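Local coordinates for endoglucanase (Thermotoga maritima, PDB 1VHO), which probably acts as a metal-dependent aminopeptidase of the M42 family, with two divalent metal cations in each subunit, at residues Ile262-Ile265 with Ala266-His269; Val138-Ser141 with Leu142-Arg145. All blocks are in the same frame, centred on the assembly; numbering follows the deposited sequence.

How the contacts relate
Following the chain from its N terminus, contact 2 (Val138-Ser141 with Leu142-Arg145) comes first. It closes a tight turn where strand 137-139, an outermost strand of the six-stranded antiparallel sheet, gives way to the loop that leads to strand 152-155. Contact 1 (Ile262-Ile265 with Ala266-His269) follows in series, neither nested in contact 2 nor crossing it. It makes the last turns of helix 256-268, the helix of the beta-alpha-beta unit that links strands 247-249 and 274-276 of the large mixed sheet. The two lie on opposite sides of the chain's centre, their own centres about 55 Å apart, and both are away from the predicted metal sites.

Contact 1 (Ile262-Ile265 with Ala266-His269); sequences IIEI and AKKH. With SO4 (sulfate ion), chain D.
The His269 imidazole meets Ile265 edge-on: the carbonyl oxygen of Ile265 lies in the ring plane, with CD2 of His269 3.4 Å from Ile265 O. CG2 of Ile265 stands 4.1 Å from CD2 of His269, the two side chains running alongside each other. With CG of His269 anti to its carbonyl carbon (chi1 -66°), the ring is carried back along the helix. Elsewhere on its edge, His269 ND1 donates to O2 of a sulfate ion at 2.5 Å, short enough that the exact length is doubtful; Arg325 holds this sulfate, probably from the crystallisation liquor, as well. NE2 is hydrogen-bonded to Glu333 of helix 317-333, which also forms a salt bridge with Lys268. Beneath the side chains run successive i to i+4 bonds, the last from His269 N to Ile265 O at 3.0 Å; His269 is the first residue to leave helical geometry. The bent Glu264 chain and the extended Lys267 chain lie side by side, although the carboxylate finds its hydrogen bond at Gln260. Ile265 and His269 both rest on Leu329, joining the helix's end to helix 317-333. Hydrogen bonds at both nitrogens would limit rotation of the imidazole, and the two anions would tend to favour its protonated form in this crystal.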
# COMPACT_ATOMS: atom_id res chain seq x y z
N ILE A 262 18.73 -11.07 8.58
CA ILE A 262 17.47 -11.46 7.90
C ILE A 262 17.76 -12.43 6.79
O ILE A 262 17.09 -13.46 6.56
CB ILE A 262 16.71 -10.21 7.38
CG1 ILE A 262 16.26 -9.31 8.51
CG2 ILE A 262 15.56 -10.64 6.48
CD1 ILE A 262 15.72 -7.93 8.07
N ILE A 263 18.83 -12.13 6.01
CA ILE A 263 19.24 -13.02 4.92
C ILE A 263 19.60 -14.40 5.43
O ILE A 263 19.24 -15.42 4.82
CB ILE A 263 20.45 -12.37 4.20
CG1 ILE A 263 19.94 -11.16 3.37
CG2 ILE A 263 21.24 -13.35 3.34
CD1 ILE A 263 21.10 -10.37 2.75
N GLU A 264 20.28 -14.49 6.58
CA GLU A 264 20.63 -15.82 7.11
C GLU A 264 19.39 -16.61 7.52
O GLU A 264 19.37 -17.84 7.39
CB GLU A 264 21.58 -15.75 8.30
CG GLU A 264 22.90 -15.01 8.04
CD GLU A 264 23.75 -15.64 6.95
OE1 GLU A 264 23.55 -16.82 6.58
OE2 GLU A 264 24.66 -14.93 6.43
N ILE A 265 18.37 -15.90 8.01
CA ILE A 265 17.12 -16.62 8.39
C ILE A 265 16.47 -17.12 7.13
O ILE A 265 15.99 -18.25 7.01
CB ILE A 265 16.21 -15.67 9.17
CG1 ILE A 265 16.81 -15.51 10.58
CG2 ILE A 265 14.77 -16.25 9.29
CD1 ILE A 265 16.35 -14.33 11.37
N ALA A 266 16.45 -16.26 6.07
CA ALA A 266 15.83 -16.73 4.82
C ALA A 266 16.54 -17.96 4.29
O ALA A 266 15.95 -18.90 3.74
CB ALA A 266 15.85 -15.60 3.78
N LYS A 267 17.88 -17.90 4.38
CA LYS A 267 18.67 -19.05 3.88
C LYS A 267 18.35 -20.33 4.64
O LYS A 267 18.06 -21.40 4.05
CB LYS A 267 20.16 -18.69 4.08
CG LYS A 267 21.08 -19.70 3.42
CD LYS A 267 22.52 -19.53 3.92
CE LYS A 267 23.36 -20.63 3.23
NZ LYS A 267 24.81 -20.42 3.49
N LYS A 268 18.29 -20.25 5.95
CA LYS A 268 17.99 -21.45 6.78
C LYS A 268 16.60 -21.98 6.49
O LYS A 268 16.37 -23.18 6.47
CB LYS A 268 18.14 -21.12 8.26
CG LYS A 268 17.59 -22.19 9.21
CD LYS A 268 17.82 -21.78 10.67
CE LYS A 268 17.17 -22.79 11.60
NZ LYS A 268 16.81 -22.21 12.94
N HIS A 269 15.62 -21.09 6.24
CA HIS A 269 14.27 -21.51 5.95
C HIS A 269 13.89 -21.58 4.50
O HIS A 269 12.70 -21.69 4.21
CB HIS A 269 13.28 -20.61 6.74
CG HIS A 269 13.49 -20.87 8.21
ND1 HIS A 269 12.79 -21.90 8.83
CD2 HIS A 269 14.30 -20.31 9.14
CE1 HIS A 269 13.17 -21.95 10.10
NE2 HIS A 269 14.07 -21.01 10.30
S SO4 D . 9.45 -23.14 7.92
O1 SO4 D . 8.96 -24.28 7.04
O2 SO4 D . 10.92 -23.02 7.64
O3 SO4 D . 8.69 -21.91 7.58
O4 SO4 D . 9.23 -23.52 9.35

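Contact 2 (Val138-Ser141 with Leu142-Arg145). With SO4 (sulfate ion), chain E.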
# COMPACT_ATOMS: atom_id res chain seq x y z
N VAL A 138 -14.47 15.05 -16.20
CA VAL A 138 -15.50 14.06 -16.53
C VAL A 138 -16.66 14.88 -17.09
O VAL A 138 -16.77 16.07 -16.71
CB VAL A 138 -15.94 13.15 -15.41
CG1 VAL A 138 -14.77 12.20 -15.07
CG2 VAL A 138 -16.46 13.85 -14.18
N ASP A 139 -17.37 14.32 -18.05
CA ASP A 139 -18.52 14.98 -18.70
C ASP A 139 -19.76 14.66 -17.86
O ASP A 139 -20.22 13.51 -17.84
CB ASP A 139 -18.64 14.47 -20.14
CG ASP A 139 -19.69 15.19 -20.98
OD1 ASP A 139 -20.71 15.64 -20.41
OD2 ASP A 139 -19.49 15.23 -22.21
N LEU A 140 -20.25 15.63 -17.13
CA LEU A 140 -21.41 15.53 -16.24
C LEU A 140 -22.71 15.14 -16.88
O LEU A 140 -23.59 14.57 -16.22
CB LEU A 140 -21.61 16.85 -15.50
CG LEU A 140 -20.96 17.04 -14.13
CD1 LEU A 140 -19.77 16.13 -13.88
CD2 LEU A 140 -20.57 18.51 -13.95
N SER A 141 -22.86 15.33 -18.21
CA SER A 141 -24.09 14.94 -18.87
C SER A 141 -24.21 13.42 -18.90
O SER A 141 -25.28 12.91 -19.25
CB SER A 141 -24.16 15.54 -20.28
OG SER A 141 -23.21 14.91 -21.09
N LEU A 142 -23.14 12.69 -18.62
CA LEU A 142 -23.11 11.25 -18.57
C LEU A 142 -23.45 10.70 -17.18
O LEU A 142 -23.59 9.48 -17.06
CB LEU A 142 -21.74 10.68 -18.99
CG LEU A 142 -21.38 10.92 -20.47
CD1 LEU A 142 -19.97 10.52 -20.79
CD2 LEU A 142 -22.35 10.21 -21.41
N CYS A 143 -23.55 11.52 -16.15
CA CYS A 143 -23.86 10.97 -14.84
C CYS A 143 -25.36 10.84 -14.59
O CYS A 143 -26.17 11.58 -15.12
CB CYS A 143 -23.29 11.76 -13.66
SG CYS A 143 -21.72 12.53 -13.87
N GLU A 144 -25.64 9.97 -13.61
CA GLU A 144 -27.03 9.72 -13.25
C GLU A 144 -27.65 10.95 -12.63
O GLU A 144 -28.73 11.40 -13.02
CB GLU A 144 -27.10 8.51 -12.32
CG GLU A 144 -26.56 7.24 -12.99
CD GLU A 144 -27.37 6.92 -14.25
OE1 GLU A 144 -26.74 6.77 -15.32
OE2 GLU A 144 -28.61 6.85 -14.15
N ARG A 145 -26.99 11.46 -11.60
CA ARG A 145 -27.40 12.63 -10.86
C ARG A 145 -26.18 13.53 -10.67
O ARG A 145 -25.11 13.25 -11.21
CB ARG A 145 -28.01 12.32 -9.51
CG ARG A 145 -28.77 11.06 -9.31
CD ARG A 145 -30.11 11.16 -8.67
NE ARG A 145 -30.31 12.09 -7.57
CZ ARG A 145 -31.13 11.80 -6.55
NH1 ARG A 145 -31.76 10.63 -6.55
NH2 ARG A 145 -31.31 12.65 -5.56
S SO4 E . -28.89 15.66 -7.23
O1 SO4 E . -28.52 14.23 -7.44
O2 SO4 E . -27.71 16.39 -6.66
O3 SO4 E . -29.29 16.26 -8.54
O4 SO4 E . -30.04 15.72 -6.27
O HOH W 1 -26.98 11.52 -17.86
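Leu140 and Cys143 meet across the turn, CD1 of Leu140 lying 4.1 Å from SG of Cys143 in an apolar contact. SG of Cys143 also lies 3.6 Å from Leu140 O, while Cys143 N donates to that same oxygen from well above the carbonyl plane. One residue earlier, Leu142 N reaches Asp139 O at 3.1 Å, again out of plane, and these two i to i+3 bonds give the segment its 3-10 character. A water donates to Ser141 O and Cys143 O, bridging the end of the turn. Behind this backbone stands the Asp139 carboxylate. Asp139 OD1 accepts from Ser141 N at 3.1 Å on the anti side, making an Asx turn, and from Ser141 OG at 2.7 Å from above the carboxylate plane; chi1 of 70° sets that hydroxyl between the backbone N and the carbonyl carbon. Further out, Gln81 also donates to OD1 and Ala118 N to OD2, fixing the carboxylate beside strand 82-87. At the far end, NE of Arg145 appears to donate to a sulfate oxygen of uncertain position. Cys143 is covalently linked through SG to the arsenic of a cacodylate, probably from the crystallisation liquor, consistent with a thiol that was accessible and reactive before modification, while the buried Asp139 carboxylate has hydrogen-bond donors at both oxygens.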